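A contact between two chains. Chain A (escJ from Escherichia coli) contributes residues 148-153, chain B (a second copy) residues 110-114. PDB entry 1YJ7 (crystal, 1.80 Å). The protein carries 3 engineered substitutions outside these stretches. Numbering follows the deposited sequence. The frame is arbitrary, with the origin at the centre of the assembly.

Chain A, residues 148-153: KNSVDD
Chain B, residues 110-114: VSLNV

The contact sets a helical segment of chain A and the loop that follows it against a strand of chain B, burying 236 Å² summed over both sides. Lys A148 (phi/psi -55/-48) is helical; Asn A149 has -84/-4 and Ser A150 -84/-18, and a weak backbone hydrogen bond runs from Val A151 N to Lys A148 O at 3.5 Å. Val A151 (-132/138) and Asp A152 (-59/128) are extended, and Asp A153 turns to 56/52 (chi1 -162°, chi2 -155°), its CB sideways and its side-chain end leading away. From the CA positions, Ser A150 to Asp A153 and Val B110 to Val B114 run in roughly the same direction. No clear hydrogen bond crosses between the stretches, which meet mainly by close packing of small and polar groups.

Chain B runs as a strand through residues 110-113, so its side chains alternate. Val B110 (-126/129, chi1 t) points away from chain A and makes no contact with it. Ser B111 (-121/117) points toward chain A and fixes the register: its CA lies 5.2 Å from the CA of Ser A150. Small side chains on both residues suit this close approach. With Ser B111 at chi1 t and Ser A150, its CB sideways, at chi1 m, Ser B111 OG comes within 3.4 Å of Ser A150 CB and 3.5 Å of Ser A150 OG. Ser A150 OG is hydrogen-bonded to a residue adjoining the stretches. Both serines are buried.

Leu B112 (-105/141; chi1 m, chi2 t) directs its side chain away, leaving its backbone to face the partner; its O lies 4.0 Å from Ser A150 O, a proximity without a donor between the two carbonyls.

Asn B113 (-119/97; chi1 159°, chi2 -141°) again points toward chain A and has the largest covered area in the contact, 78 Å². Its CB packs against backbone carbonyls, 3.6 Å from Ser A150 O and 3.9 Å from Asn A149 O. The amide lies alongside the loop in van der Waals contact, with OD1 3.6 Å from Val A151 O and ND2 3.5 Å from both CA and CB of Asp A152; OD1 is hydrogen-bonded elsewhere in the structure. Asp A152 (CB sideways; chi1 t, chi2 56°) is exposed, as suits a carboxylate, whereas Val A151 (chi1 t) turns its buried hydrophobic side chain away from chain B. Asn A149 (CB sideways; chi1 m, chi2 -41°) approaches through its backbone; its OD1 accepts a weak 3.4 Å hydrogen bond from NZ of Lys A148, whose chi angles run t, t, t, m. Val B114 (chi1 t) is exposed and lies beyond the contact.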

# COMPACT_ATOMS: atom_id res chain seq x y z
N LYS A 148 21.29 -7.56 -4.69
CA LYS A 148 22.28 -6.82 -5.45
C LYS A 148 21.79 -5.40 -5.72
O LYS A 148 22.50 -4.42 -5.52
CB LYS A 148 22.56 -7.53 -6.78
CG LYS A 148 23.50 -6.76 -7.73
CD LYS A 148 23.45 -7.29 -9.15
CE LYS A 148 24.29 -6.46 -10.13
NZ LYS A 148 23.69 -5.14 -10.46
N ASN A 149 20.55 -5.31 -6.18
CA ASN A 149 20.01 -4.04 -6.63
C ASN A 149 19.45 -3.17 -5.51
O ASN A 149 19.06 -2.02 -5.75
CB ASN A 149 18.99 -4.28 -7.75
CG ASN A 149 19.67 -4.64 -9.06
OD1 ASN A 149 20.68 -4.04 -9.40
ND2 ASN A 149 19.14 -5.61 -9.78
N SER A 150 19.44 -3.69 -4.28
CA SER A 150 19.03 -2.92 -3.11
C SER A 150 20.16 -2.08 -2.54
O SER A 150 19.90 -1.16 -1.78
CB SER A 150 18.54 -3.84 -1.97
OG SER A 150 17.39 -4.59 -2.32
N VAL A 151 21.40 -2.41 -2.90
CA VAL A 151 22.59 -2.01 -2.15
C VAL A 151 23.67 -1.44 -3.04
O VAL A 151 23.94 -1.98 -4.09
CB VAL A 151 23.23 -3.27 -1.47
CG1 VAL A 151 24.60 -2.95 -0.86
CG2 VAL A 151 22.30 -3.85 -0.44
N ASP A 152 24.32 -0.37 -2.59
CA ASP A 152 25.38 0.27 -3.35
C ASP A 152 26.58 -0.64 -3.68
O ASP A 152 27.15 -1.28 -2.79
CB ASP A 152 25.87 1.53 -2.62
CG ASP A 152 27.05 2.20 -3.32
OD1 ASP A 152 26.92 2.55 -4.52
OD2 ASP A 152 28.14 2.40 -2.75
N ASP A 153 26.92 -0.67 -4.96
CA ASP A 153 28.14 -1.28 -5.52
C ASP A 153 28.34 -2.75 -5.15
O ASP A 153 29.40 -3.15 -4.69
CB ASP A 153 29.39 -0.45 -5.14
CG ASP A 153 30.61 -0.77 -6.02
OD1 ASP A 153 31.75 -0.56 -5.56
OD2 ASP A 153 30.53 -1.21 -7.20
N VAL B 110 9.68 -2.21 -2.10
CA VAL B 110 10.68 -1.55 -2.91
C VAL B 110 11.87 -1.13 -2.03
O VAL B 110 11.70 -0.47 -1.00
CB VAL B 110 10.11 -0.30 -3.61
CG1 VAL B 110 11.23 0.44 -4.37
CG2 VAL B 110 8.97 -0.67 -4.54
N SER B 111 13.05 -1.52 -2.47
CA SER B 111 14.31 -1.08 -1.86
C SER B 111 15.15 -0.35 -2.91
O SER B 111 15.54 -0.94 -3.90
CB SER B 111 15.09 -2.28 -1.29
OG SER B 111 16.21 -1.81 -0.58
N LEU B 112 15.41 0.93 -2.67
CA LEU B 112 16.14 1.77 -3.60
C LEU B 112 17.56 2.05 -3.13
O LEU B 112 17.80 2.27 -1.95
CB LEU B 112 15.44 3.12 -3.75
CG LEU B 112 14.06 3.12 -4.40
CD1 LEU B 112 13.54 4.56 -4.38
CD2 LEU B 112 14.09 2.56 -5.80
N ASN B 113 18.46 2.05 -4.10
CA ASN B 113 19.85 2.43 -3.94
C ASN B 113 20.08 3.64 -4.87
O ASN B 113 20.32 3.46 -6.04
CB ASN B 113 20.72 1.24 -4.33
CG ASN B 113 22.16 1.60 -4.70
OD1 ASN B 113 22.74 1.03 -5.64
ND2 ASN B 113 22.74 2.51 -3.95
N VAL B 114 19.99 4.84 -4.32
CA VAL B 114 20.23 6.07 -5.07
C VAL B 114 21.48 6.77 -4.55
O VAL B 114 21.57 7.07 -3.36
CB VAL B 114 19.00 7.01 -4.95
CG1 VAL B 114 19.23 8.34 -5.70
CG2 VAL B 114 17.78 6.31 -5.47